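Long-range contacts in D-isomer specific 2-hydroxyacid dehydrogenase family protein (Desulfovibrio vulgaris, PDB 5TX7), which probably catalyses the NAD-dependent interconversion of D-2-hydroxyacids and 2-oxoacids, as an oxidoreductase of the D-isomer specific 2-hydroxyacid dehydrogenase family: residues 43-53 / 64-74; 82-93 / 315-323. All coordinates share one frame; numbering follows the deposited sequence.

From the N terminus the chain first closes contact 1, where 43-53 and 64-74 pair as neighbouring parallel strands with helix 58-62 in the loop between them. It then runs on through helix 82-87 into strand 92-93, an edge strand of the same five-stranded sheet. Only after the seven-stranded sheet of the NAD-binding domain and helix 292-310 does 315-323 return to this edge and close contact 2, a loop of more than 220 residues. The two contacts are thus in series, neither nested nor crossed. Strand 69-72 joins them: Val72 N lies 2.7 Å from Ser93 O and Val70 O 2.9 Å from Ser93 N, both probable hydrogen bonds.

Contact 1 of 2, residues 43-53 / 64-74; sequences AAGAHVVLTNK and LPGLRFVSVLA
Val48 to Thr51 pair in parallel with Phe69 to Val72, the two strands of a beta-alpha-beta unit whose crossover carries helix 58-62. The ladder opens at His47 O, which takes the N-H of Arg68 (2.8 Å) and, weakly, that of Phe69; it continues with Val49 N to Phe69 O (3.0 Å) and ends with Leu73 N on Thr51 O (2.8 Å). Side chains alternate between the faces. On one, Val48 CG1, anti to its own N (chi1 -177°), reaches Phe69 CD2 at 3.9 Å, the two side chains lying alongside and pointing the same way; Leu50 CD2 touches Ser71 CB (3.7 Å). Helix 292-310 covers this face, with Phe309 stacked on Phe69. On the other, Leu67 CD1 meets Val49 CG2 at 3.6 Å, the side chains crossing at about a right angle, while Thr51 CG2 approaches Val70 CG1. Past the strands, Lys53, its chain bent at chi2 and chi4, brings NZ back to Asn52 OD1 (2.8 Å), and a water links Asn52 ND2 to Leu73 O. Trp136 of the second subunit makes a cation-pi contact with Lys53. Backbone bonding therefore sets the register and mostly apolar side chains line both faces, with the hydroxyls of Ser71 and Thr51 bonded to Asn305 and Val54, while polar side chains gather at the C-terminal strand ends, beside the subunit interface.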
ATOM      1  N   ALA A  43     -27.767  23.926  18.552  1.00 57.73           N
ATOM      2  CA  ALA A  43     -27.527  23.189  19.789  1.00 60.45           C
ATOM      3  C   ALA A  43     -28.599  23.445  20.863  1.00 62.44           C
ATOM      4  O   ALA A  43     -28.692  22.679  21.835  1.00 58.51           O
ATOM      5  CB  ALA A  43     -26.140  23.512  20.331  1.00 61.31           C
ATOM      6  N   ALA A  44     -29.395  24.505  20.688  1.00 63.08           N
ATOM      7  CA  ALA A  44     -30.420  24.864  21.666  1.00 68.17           C
ATOM      8  C   ALA A  44     -31.403  23.708  21.893  1.00 68.09           C
ATOM      9  O   ALA A  44     -31.827  23.041  20.937  1.00 67.18           O
ATOM     10  CB  ALA A  44     -31.161  26.132  21.245  1.00 70.25           C
ATOM     11  N   GLY A  45     -31.707  23.464  23.166  1.00 69.24           N
ATOM     12  CA  GLY A  45     -32.582  22.370  23.575  1.00 73.10           C
ATOM     13  C   GLY A  45     -31.946  20.997  23.724  1.00 71.89           C
ATOM     14  O   GLY A  45     -32.606  20.088  24.242  1.00 76.30           O
ATOM     15  N   ALA A  46     -30.688  20.839  23.300  1.00 67.11           N
ATOM     16  CA  ALA A  46     -30.021  19.542  23.299  1.00 62.40           C
ATOM     17  C   ALA A  46     -29.462  19.169  24.673  1.00 61.22           C
ATOM     18  O   ALA A  46     -28.762  19.964  25.285  1.00 61.58           O
ATOM     19  CB  ALA A  46     -28.892  19.543  22.273  1.00 60.88           C
ATOM     20  N   HIS A  47     -29.750  17.947  25.117  1.00 60.79           N
ATOM     21  CA  HIS A  47     -29.132  17.355  26.301  1.00 60.65           C
ATOM     22  C   HIS A  47     -27.672  16.980  25.991  1.00 57.21           C
ATOM     23  O   HIS A  47     -26.787  17.130  26.848  1.00 53.49           O
ATOM     24  CB  HIS A  47     -29.821  16.054  26.705  1.00 66.47           C
ATOM     25  CG  HIS A  47     -31.231  16.195  27.179  1.00 75.29           C
ATOM     26  ND1 HIS A  47     -32.272  16.644  26.381  1.00 78.89           N
ATOM     27  CD2 HIS A  47     -31.788  15.838  28.359  1.00 81.40           C
ATOM     28  CE1 HIS A  47     -33.398  16.602  27.075  1.00 83.97           C
ATOM     29  NE2 HIS A  47     -33.134  16.109  28.275  1.00 86.00           N
ATOM     30  N   VAL A  48     -27.452  16.446  24.779  1.00 53.60           N
ATOM     31  CA  VAL A  48     -26.156  15.933  24.336  1.00 51.40           C
ATOM     32  C   VAL A  48     -25.768  16.564  23.005  1.00 49.16           C
ATOM     33  O   VAL A  48     -26.561  16.529  22.051  1.00 48.73           O
ATOM     34  CB  VAL A  48     -26.189  14.395  24.103  1.00 51.17           C
ATOM     35  CG1 VAL A  48     -24.814  13.877  23.707  1.00 49.63           C
ATOM     36  CG2 VAL A  48     -26.666  13.677  25.341  1.00 52.31           C
ATOM     37  N   VAL A  49     -24.552  17.101  22.935  1.00 46.46           N
ATOM     38  CA  VAL A  49     -24.013  17.650  21.701  1.00 46.66           C
ATOM     39  C   VAL A  49     -22.833  16.772  21.238  1.00 46.05           C
ATOM     40  O   VAL A  49     -21.948  16.417  22.035  1.00 47.78           O
ATOM     41  CB  VAL A  49     -23.569  19.120  21.888  1.00 47.18           C
ATOM     42  CG1 VAL A  49     -22.635  19.589  20.764  1.00 47.68           C
ATOM     43  CG2 VAL A  49     -24.783  20.017  21.966  1.00 47.57           C
ATOM     44  N   LEU A  50     -22.827  16.430  19.948  1.00 45.78           N
ATOM     45  CA  LEU A  50     -21.699  15.723  19.317  1.00 44.53           C
ATOM     46  C   LEU A  50     -20.980  16.698  18.382  1.00 45.14           C
ATOM     47  O   LEU A  50     -21.623  17.355  17.556  1.00 43.77           O
ATOM     48  CB  LEU A  50     -22.190  14.524  18.528  1.00 43.42           C
ATOM     49  CG  LEU A  50     -23.121  13.564  19.284  1.00 46.18           C
ATOM     50  CD1 LEU A  50     -23.647  12.505  18.317  1.00 46.57           C
ATOM     51  CD2 LEU A  50     -22.400  12.948  20.492  1.00 46.90           C
ATOM     52  N   THR A  51     -19.666  16.820  18.560  1.00 42.97           N
ATOM     53  CA  THR A  51     -18.847  17.682  17.733  1.00 43.42           C
ATOM     54  C   THR A  51     -17.581  16.923  17.338  1.00 45.26           C
ATOM     55  O   THR A  51     -17.006  16.201  18.138  1.00 46.87           O
ATOM     56  CB  THR A  51     -18.468  18.996  18.452  1.00 45.64           C
ATOM     57  OG1 THR A  51     -17.605  19.775  17.620  1.00 45.69           O
ATOM     58  CG2 THR A  51     -17.750  18.756  19.801  1.00 46.03           C
ATOM     59  N   ASN A  52     -17.182  17.064  16.083  1.00 47.25           N
ATOM     60  CA  ASN A  52     -15.881  16.613  15.630  1.00 49.44           C
ATOM     61  C   ASN A  52     -14.938  17.814  15.722  1.00 46.64           C
ATOM     62  O   ASN A  52     -14.052  17.839  16.557  1.00 43.61           O
ATOM     63  CB  ASN A  52     -15.976  16.032  14.207  1.00 50.50           C
ATOM     64  CG  ASN A  52     -14.746  15.240  13.807  1.00 50.13           C
ATOM     65  OD1 ASN A  52     -13.651  15.463  14.313  1.00 49.87           O
ATOM     66  ND2 ASN A  52     -14.934  14.294  12.889  1.00 52.51           N
ATOM     67  N   LYS A  53     -15.155  18.811  14.876  1.00 46.41           N
ATOM     68  CA  LYS A  53     -14.305  20.002  14.832  1.00 48.76           C
ATOM     69  C   LYS A  53     -15.072  21.308  15.034  1.00 47.00           C
ATOM     70  O   LYS A  53     -14.491  22.376  14.874  1.00 52.28           O
ATOM     71  CB  LYS A  53     -13.540  20.057  13.490  1.00 47.12           C
ATOM     72  CG  LYS A  53     -12.597  18.903  13.233  1.00 48.19           C
ATOM     73  CD  LYS A  53     -11.452  18.834  14.235  1.00 50.25           C
ATOM     74  CE  LYS A  53     -10.514  17.662  13.939  1.00 51.04           C
ATOM     75  NZ  LYS A  53     -10.994  16.381  14.539  1.00 50.10           N
ATOM     76  N   LEU A  64     -26.116  27.529  26.381  1.00 61.80           N
ATOM     77  CA  LEU A  64     -26.828  26.260  26.262  1.00 60.84           C
ATOM     78  C   LEU A  64     -27.056  25.655  27.657  1.00 60.32           C
ATOM     79  O   LEU A  64     -26.464  24.641  28.002  1.00 58.31           O
ATOM     80  CB  LEU A  64     -26.007  25.316  25.381  1.00 58.67           C
ATOM     81  CG  LEU A  64     -25.705  25.772  23.955  1.00 58.28           C
ATOM     82  CD1 LEU A  64     -24.686  24.836  23.322  1.00 58.25           C
ATOM     83  CD2 LEU A  64     -26.952  25.843  23.097  1.00 60.80           C
ATOM     84  N   PRO A  65     -27.920  26.277  28.480  1.00 63.44           N
ATOM     85  CA  PRO A  65     -28.105  25.788  29.849  1.00 64.40           C
ATOM     86  C   PRO A  65     -28.701  24.378  29.926  1.00 65.66           C
ATOM     87  O   PRO A  65     -28.530  23.691  30.933  1.00 67.22           O
ATOM     88  CB  PRO A  65     -29.066  26.811  30.471  1.00 67.70           C
ATOM     89  CG  PRO A  65     -29.180  27.924  29.492  1.00 67.88           C
ATOM     90  CD  PRO A  65     -28.888  27.337  28.159  1.00 65.45           C
ATOM     91  N   GLY A  66     -29.396  23.955  28.872  1.00 66.36           N
ATOM     92  CA  GLY A  66     -29.870  22.584  28.765  1.00 67.27           C
ATOM     93  C   GLY A  66     -28.793  21.541  28.552  1.00 64.61           C
ATOM     94  O   GLY A  66     -29.038  20.366  28.779  1.00 67.00           O
ATOM     95  N   LEU A  67     -27.607  21.955  28.116  1.00 62.64           N
ATOM     96  CA  LEU A  67     -26.558  21.023  27.707  1.00 60.37           C
ATOM     97  C   LEU A  67     -26.007  20.265  28.902  1.00 59.52           C
ATOM     98  O   LEU A  67     -25.507  20.868  29.840  1.00 62.98           O
ATOM     99  CB  LEU A  67     -25.428  21.772  26.986  1.00 59.16           C
ATOM    100  CG  LEU A  67     -24.254  20.958  26.424  1.00 56.19           C
ATOM    101  CD1 LEU A  67     -24.763  19.858  25.513  1.00 55.88           C
ATOM    102  CD2 LEU A  67     -23.297  21.877  25.694  1.00 53.54           C
ATOM    103  N   ARG A  68     -26.123  18.941  28.867  1.00 60.46           N
ATOM    104  CA  ARG A  68     -25.658  18.082  29.951  1.00 62.35           C
ATOM    105  C   ARG A  68     -24.442  17.226  29.614  1.00 60.26           C
ATOM    106  O   ARG A  68     -23.756  16.800  30.533  1.00 62.43           O
ATOM    107  CB  ARG A  68     -26.805  17.206  30.456  1.00 68.19           C
ATOM    108  CG  ARG A  68     -28.066  17.967  30.866  1.00 71.50           C
ATOM    109  CD  ARG A  68     -27.815  19.245  31.680  1.00 75.29           C
ATOM    110  NE  ARG A  68     -29.067  19.868  32.115  1.00 81.45           N
ATOM    111  CZ  ARG A  68     -29.177  20.909  32.943  1.00 85.69           C
ATOM    112  NH1 ARG A  68     -28.094  21.490  33.464  1.00 88.00           N
ATOM    113  NH2 ARG A  68     -30.395  21.360  33.273  1.00 87.27           N
ATOM    114  N   PHE A  69     -24.139  17.001  28.330  1.00 57.47           N
ATOM    115  CA  PHE A  69     -23.028  16.116  27.946  1.00 55.11           C
ATOM    116  C   PHE A  69     -22.500  16.386  26.542  1.00 52.29           C
ATOM    117  O   PHE A  69     -23.275  16.506  25.588  1.00 52.37           O
ATOM    118  CB  PHE A  69     -23.470  14.649  28.051  1.00 54.33           C
ATOM    119  CG  PHE A  69     -22.390  13.655  27.717  1.00 55.49           C
ATOM    120  CD1 PHE A  69     -21.178  13.658  28.406  1.00 55.11           C
ATOM    121  CD2 PHE A  69     -22.588  12.688  26.731  1.00 55.30           C
ATOM    122  CE1 PHE A  69     -20.188  12.732  28.110  1.00 52.75           C
ATOM    123  CE2 PHE A  69     -21.587  11.774  26.445  1.00 53.29           C
ATOM    124  CZ  PHE A  69     -20.395  11.796  27.129  1.00 51.03           C
ATOM    125  N   VAL A  70     -21.177  16.472  26.422  1.00 49.84           N
ATOM    126  CA  VAL A  70     -20.540  16.606  25.111  1.00 48.84           C
ATOM    127  C   VAL A  70     -19.687  15.378  24.803  1.00 47.71           C
ATOM    128  O   VAL A  70     -18.854  14.973  25.623  1.00 49.75           O
ATOM    129  CB  VAL A  70     -19.684  17.868  25.039  1.00 48.41           C
ATOM    130  CG1 VAL A  70     -18.994  17.970  23.677  1.00 45.88           C
ATOM    131  CG2 VAL A  70     -20.557  19.091  25.306  1.00 48.15           C
ATOM    132  N   SER A  71     -19.914  14.769  23.646  1.00 44.94           N
ATOM    133  CA  SER A  71     -19.009  13.727  23.175  1.00 45.56           C
ATOM    134  C   SER A  71     -18.319  14.208  21.899  1.00 43.88           C
ATOM    135  O   SER A  71     -18.975  14.681  20.968  1.00 44.71           O
ATOM    136  CB  SER A  71     -19.739  12.406  22.943  1.00 46.32           C
ATOM    137  OG  SER A  71     -18.808  11.324  22.963  1.00 45.98           O
ATOM    138  N   VAL A  72     -16.995  14.099  21.886  1.00 43.90           N
ATOM    139  CA  VAL A  72     -16.190  14.547  20.769  1.00 43.64           C
ATOM    140  C   VAL A  72     -15.883  13.365  19.862  1.00 42.97           C
ATOM    141  O   VAL A  72     -15.397  12.326  20.330  1.00 43.21           O
ATOM    142  CB  VAL A  72     -14.882  15.185  21.251  1.00 44.76           C
ATOM    143  CG1 VAL A  72     -14.038  15.654  20.066  1.00 44.48           C
ATOM    144  CG2 VAL A  72     -15.187  16.341  22.188  1.00 45.60           C
ATOM    145  N   LEU A  73     -16.118  13.563  18.563  1.00 43.23           N
ATOM    146  CA  LEU A  73     -16.030  12.518  17.541  1.00 44.82           C
ATOM    147  C   LEU A  73     -14.611  12.456  16.986  1.00 45.20           C
ATOM    148  O   LEU A  73     -14.374  12.588  15.781  1.00 49.96           O
ATOM    149  CB  LEU A  73     -17.044  12.787  16.419  1.00 46.59           C
ATOM    150  CG  LEU A  73     -18.512  12.967  16.814  1.00 46.41           C
ATOM    151  CD1 LEU A  73     -19.323  13.511  15.642  1.00 46.22           C
ATOM    152  CD2 LEU A  73     -19.091  11.660  17.317  1.00 47.31           C
ATOM    153  N   ALA A  74     -13.677  12.216  17.894  1.00 43.49           N
ATOM    154  CA  ALA A  74     -12.253  12.292  17.631  1.00 46.03           C
ATOM    155  C   ALA A  74     -11.519  11.918  18.912  1.00 46.22           C
ATOM    156  O   ALA A  74     -12.122  11.804  19.966  1.00 46.72           O
ATOM    157  CB  ALA A  74     -11.857  13.712  17.199  1.00 45.58           C
TER
HETATM  158  O   HOH W   1     -12.600  12.113  13.655  1.00 52.16           O

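Contact 2 of 2, residues 82-93 / 315-323; sequences VAAAGVLGIPVS and VNVVNAAHL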
ATOM      1  N   VAL A  82     -12.807  22.317  27.341  1.00 54.89           N
ATOM      2  CA  VAL A  82     -13.326  21.288  28.242  1.00 56.74           C
ATOM      3  C   VAL A  82     -13.229  21.690  29.711  1.00 59.94           C
ATOM      4  O   VAL A  82     -13.971  21.157  30.543  1.00 59.47           O
ATOM      5  CB  VAL A  82     -12.695  19.889  28.020  1.00 55.21           C
ATOM      6  CG1 VAL A  82     -12.902  19.418  26.583  1.00 53.75           C
ATOM      7  CG2 VAL A  82     -11.216  19.853  28.390  1.00 56.64           C
ATOM      8  N   ALA A  83     -12.319  22.609  30.029  1.00 61.86           N
ATOM      9  CA  ALA A  83     -12.242  23.187  31.384  1.00 64.26           C
ATOM     10  C   ALA A  83     -13.495  24.018  31.711  1.00 63.35           C
ATOM     11  O   ALA A  83     -14.082  23.865  32.772  1.00 65.75           O
ATOM     12  CB  ALA A  83     -10.979  24.038  31.541  1.00 64.87           C
ATOM     13  N   ALA A  84     -13.895  24.885  30.788  1.00 63.53           N
ATOM     14  CA  ALA A  84     -15.131  25.651  30.928  1.00 65.13           C
ATOM     15  C   ALA A  84     -16.343  24.729  31.059  1.00 63.16           C
ATOM     16  O   ALA A  84     -17.228  24.967  31.878  1.00 65.26           O
ATOM     17  CB  ALA A  84     -15.324  26.586  29.739  1.00 66.95           C
ATOM     18  N   ALA A  85     -16.378  23.682  30.244  1.00 58.57           N
ATOM     19  CA  ALA A  85     -17.425  22.666  30.356  1.00 58.04           C
ATOM     20  C   ALA A  85     -17.472  22.043  31.754  1.00 58.68           C
ATOM     21  O   ALA A  85     -18.557  21.873  32.323  1.00 61.91           O
ATOM     22  CB  ALA A  85     -17.254  21.595  29.285  1.00 54.73           C
ATOM     23  N   GLY A  86     -16.298  21.727  32.303  1.00 56.86           N
ATOM     24  CA  GLY A  86     -16.179  21.146  33.631  1.00 58.87           C
ATOM     25  C   GLY A  86     -16.817  21.998  34.713  1.00 62.50           C
ATOM     26  O   GLY A  86     -17.684  21.512  35.464  1.00 60.60           O
ATOM     27  N   VAL A  87     -16.433  23.276  34.766  1.00 64.21           N
ATOM     28  CA  VAL A  87     -16.905  24.184  35.823  1.00 67.09           C
ATOM     29  C   VAL A  87     -18.425  24.410  35.759  1.00 66.55           C
ATOM     30  O   VAL A  87     -19.066  24.614  36.794  1.00 69.44           O
ATOM     31  CB  VAL A  87     -16.116  25.534  35.878  1.00 70.95           C
ATOM     32  CG1 VAL A  87     -14.611  25.288  36.029  1.00 71.08           C
ATOM     33  CG2 VAL A  87     -16.375  26.428  34.674  1.00 71.20           C
ATOM     34  N   LEU A  88     -18.983  24.345  34.547  1.00 64.58           N
ATOM     35  CA  LEU A  88     -20.436  24.333  34.323  1.00 64.04           C
ATOM     36  C   LEU A  88     -21.092  22.957  34.573  1.00 61.75           C
ATOM     37  O   LEU A  88     -22.310  22.814  34.409  1.00 63.58           O
ATOM     38  CB  LEU A  88     -20.757  24.785  32.882  1.00 62.68           C
ATOM     39  CG  LEU A  88     -20.321  26.177  32.422  1.00 62.76           C
ATOM     40  CD1 LEU A  88     -20.591  26.329  30.926  1.00 61.92           C
ATOM     41  CD2 LEU A  88     -21.025  27.272  33.200  1.00 64.58           C
ATOM     42  N   GLY A  89     -20.299  21.956  34.948  1.00 60.48           N
ATOM     43  CA  GLY A  89     -20.801  20.619  35.275  1.00 61.16           C
ATOM     44  C   GLY A  89     -21.146  19.756  34.080  1.00 58.18           C
ATOM     45  O   GLY A  89     -22.024  18.909  34.173  1.00 58.78           O
ATOM     46  N   ILE A  90     -20.437  19.954  32.966  1.00 56.63           N
ATOM     47  CA  ILE A  90     -20.659  19.208  31.727  1.00 53.91           C
ATOM     48  C   ILE A  90     -19.461  18.291  31.486  1.00 52.66           C
ATOM     49  O   ILE A  90     -18.395  18.774  31.134  1.00 51.38           O
ATOM     50  CB  ILE A  90     -20.829  20.173  30.527  1.00 53.54           C
ATOM     51  CG1 ILE A  90     -22.053  21.082  30.741  1.00 53.07           C
ATOM     52  CG2 ILE A  90     -20.987  19.392  29.211  1.00 52.40           C
ATOM     53  CD1 ILE A  90     -22.070  22.303  29.856  1.00 53.70           C
ATOM     54  N   PRO A  91     -19.622  16.968  31.681  1.00 55.15           N
ATOM     55  CA  PRO A  91     -18.573  16.025  31.272  1.00 53.10           C
ATOM     56  C   PRO A  91     -18.336  16.072  29.771  1.00 50.29           C
ATOM     57  O   PRO A  91     -19.293  16.198  29.008  1.00 52.25           O
ATOM     58  CB  PRO A  91     -19.143  14.653  31.651  1.00 56.26           C
ATOM     59  CG  PRO A  91     -20.270  14.909  32.595  1.00 59.60           C
ATOM     60  CD  PRO A  91     -20.786  16.280  32.281  1.00 58.48           C
ATOM     61  N   VAL A  92     -17.078  15.981  29.356  1.00 49.11           N
ATOM     62  CA  VAL A  92     -16.724  15.908  27.941  1.00 49.00           C
ATOM     63  C   VAL A  92     -15.995  14.594  27.735  1.00 48.80           C
ATOM     64  O   VAL A  92     -14.988  14.329  28.404  1.00 49.59           O
ATOM     65  CB  VAL A  92     -15.824  17.075  27.481  1.00 49.10           C
ATOM     66  CG1 VAL A  92     -15.539  16.980  25.996  1.00 48.54           C
ATOM     67  CG2 VAL A  92     -16.496  18.404  27.773  1.00 48.48           C
ATOM     68  N   SER A  93     -16.502  13.783  26.813  1.00 46.95           N
ATOM     69  CA  SER A  93     -15.840  12.537  26.457  1.00 49.15           C
ATOM     70  C   SER A  93     -15.242  12.592  25.046  1.00 47.89           C
ATOM     71  O   SER A  93     -15.771  13.295  24.167  1.00 45.75           O
ATOM     72  CB  SER A  93     -16.828  11.376  26.564  1.00 50.66           C
ATOM     73  OG  SER A  93     -17.197  11.142  27.909  1.00 55.93           O
ATOM     74  N   VAL A 315     -17.783   7.573  30.661  1.00 62.05           N
ATOM     75  CA  VAL A 315     -16.522   6.949  30.294  1.00 60.67           C
ATOM     76  C   VAL A 315     -15.721   7.861  29.366  1.00 57.18           C
ATOM     77  O   VAL A 315     -16.294   8.746  28.740  1.00 57.14           O
ATOM     78  CB  VAL A 315     -16.814   5.547  29.706  1.00 61.91           C
ATOM     79  CG1 VAL A 315     -17.254   5.577  28.243  1.00 59.27           C
ATOM     80  CG2 VAL A 315     -15.631   4.639  29.927  1.00 66.67           C
ATOM     81  N   ASN A 316     -14.404   7.670  29.311  1.00 56.66           N
ATOM     82  CA  ASN A 316     -13.485   8.475  28.469  1.00 53.55           C
ATOM     83  C   ASN A 316     -13.569   9.978  28.756  1.00 52.90           C
ATOM     84  O   ASN A 316     -13.454  10.794  27.861  1.00 51.92           O
ATOM     85  CB  ASN A 316     -13.724   8.209  26.978  1.00 51.43           C
ATOM     86  CG  ASN A 316     -13.378   6.794  26.562  1.00 50.93           C
ATOM     87  OD1 ASN A 316     -12.385   6.228  27.015  1.00 53.24           O
ATOM     88  ND2 ASN A 316     -14.176   6.228  25.659  1.00 49.61           N
ATOM     89  N   VAL A 317     -13.741  10.336  30.022  1.00 54.77           N
ATOM     90  CA  VAL A 317     -13.926  11.728  30.390  1.00 56.01           C
ATOM     91  C   VAL A 317     -12.559  12.417  30.315  1.00 57.55           C
ATOM     92  O   VAL A 317     -11.596  11.953  30.948  1.00 60.19           O
ATOM     93  CB  VAL A 317     -14.565  11.848  31.786  1.00 58.28           C
ATOM     94  CG1 VAL A 317     -14.743  13.300  32.194  1.00 58.91           C
ATOM     95  CG2 VAL A 317     -15.920  11.176  31.794  1.00 59.21           C
ATOM     96  N   VAL A 318     -12.475  13.501  29.542  1.00 54.80           N
ATOM     97  CA  VAL A 318     -11.212  14.254  29.389  1.00 54.68           C
ATOM     98  C   VAL A 318     -11.102  15.511  30.276  1.00 56.05           C
ATOM     99  O   VAL A 318     -10.063  16.181  30.253  1.00 56.38           O
ATOM    100  CB  VAL A 318     -10.897  14.619  27.904  1.00 53.56           C
ATOM    101  CG1 VAL A 318     -10.859  13.366  27.048  1.00 51.87           C
ATOM    102  CG2 VAL A 318     -11.895  15.617  27.313  1.00 53.45           C
ATOM    103  N   ASN A 319     -12.145  15.810  31.064  1.00 55.84           N
ATOM    104  CA  ASN A 319     -12.142  16.966  31.957  1.00 57.07           C
ATOM    105  C   ASN A 319     -12.555  16.630  33.400  1.00 61.05           C
ATOM    106  O   ASN A 319     -13.209  17.431  34.077  1.00 61.97           O
ATOM    107  CB  ASN A 319     -13.013  18.069  31.353  1.00 55.44           C
ATOM    108  CG  ASN A 319     -14.497  17.732  31.367  1.00 55.45           C
ATOM    109  OD1 ASN A 319     -14.887  16.576  31.485  1.00 53.85           O
ATOM    110  ND2 ASN A 319     -15.335  18.755  31.267  1.00 55.45           N
ATOM    111  N   ALA A 320     -12.133  15.458  33.874  1.00 63.82           N
ATOM    112  CA  ALA A 320     -12.485  14.972  35.222  1.00 67.22           C
ATOM    113  C   ALA A 320     -11.958  15.893  36.333  1.00 70.08           C
ATOM    114  O   ALA A 320     -12.632  16.117  37.344  1.00 72.02           O
ATOM    115  CB  ALA A 320     -11.972  13.553  35.419  1.00 67.61           C
ATOM    116  N   ALA A 321     -10.760  16.433  36.116  1.00 71.42           N
ATOM    117  CA  ALA A 321     -10.142  17.397  37.026  1.00 75.05           C
ATOM    118  C   ALA A 321     -10.951  18.690  37.233  1.00 77.81           C
ATOM    119  O   ALA A 321     -10.858  19.297  38.294  1.00 81.84           O
ATOM    120  CB  ALA A 321      -8.739  17.731  36.535  1.00 74.18           C
ATOM    121  N   HIS A 322     -11.729  19.110  36.228  1.00 78.66           N
ATOM    122  CA  HIS A 322     -12.549  20.346  36.299  1.00 80.48           C
ATOM    123  C   HIS A 322     -14.006  20.127  36.715  1.00 80.60           C
ATOM    124  O   HIS A 322     -14.711  21.085  37.034  1.00 82.70           O
ATOM    125  CB  HIS A 322     -12.516  21.072  34.956  1.00 79.25           C
ATOM    126  CG  HIS A 322     -11.135  21.417  34.496  1.00 79.05           C
ATOM    127  ND1 HIS A 322     -10.434  20.640  33.594  1.00 79.89           N
ATOM    128  CD2 HIS A 322     -10.319  22.445  34.824  1.00 80.81           C
ATOM    129  CE1 HIS A 322      -9.247  21.180  33.382  1.00 79.07           C
ATOM    130  NE2 HIS A 322      -9.151  22.273  34.118  1.00 81.38           N
ATOM    131  N   LEU A 323     -14.432  18.863  36.660  1.00 80.26           N
ATOM    132  CA  LEU A 323     -15.674  18.403  37.274  1.00 81.55           C
ATOM    133  C   LEU A 323     -15.488  18.270  38.764  1.00 82.83           C
ATOM    134  O   LEU A 323     -16.030  19.065  39.507  1.00 89.65           O
ATOM    135  CB  LEU A 323     -16.086  17.042  36.707  1.00 79.22           C
ATOM    136  CG  LEU A 323     -16.487  17.036  35.238  1.00 76.45           C
ATOM    137  CD1 LEU A 323     -16.618  15.612  34.738  1.00 75.45           C
ATOM    138  CD2 LEU A 323     -17.785  17.792  35.029  1.00 76.79           C
TER
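Residues 315-323, the C-terminal tail of the model, dock on the outer edge of the five-stranded parallel sheet of the flavodoxin-like domain, the substrate-binding (catalytic) domain in enzymes of this family, against its edge strand 92-93 and the helix 82-87 that leads into it. At the strand the match is a single bridge, Ser93 with Val317, where Val318 N bonds to Val92 O at 2.9 Å, almost straight at 170°. Beside it the Ser93 side chain gives its own bond, OG to Val315 O (2.7 Å). Asn316 extends the grip to helix 292-310, its ND2 bonding to Asn305. Beyond the bridge, Asn319 pushes its side-chain amide between helix and strand. Its CG sits between the backbone N and the carbonyl carbon (chi1 70°), which places the amide between the first turn of helix 82-87 and residues 90-92. ND2 gives one hydrogen to Val82 O (2.9 Å) and the other to Ile90 O (3.1 Å), with both acceptors near the amide plane, while OD1 receives Val92 N from above its carbonyl plane. Three bonds thus fix the rotation of this buried group, and Val82 O is shared with Gly86 N of its own helix. Apolar contacts flank it: Val318 CG2 lies near both Val82 CG1 and Val92 CG1, and Leu323 CD1 packs on Pro91 CB. The helix ends in a Schellman motif at Gly89. Gly86, without a side chain, lets CB and the carbonyl O of the exposed His322 come up against the helix. One face of the imidazole lies over the Ala83 methyl, a CH-pi contact with CB 3.6 Å from the ring centroid, 11° off the normal.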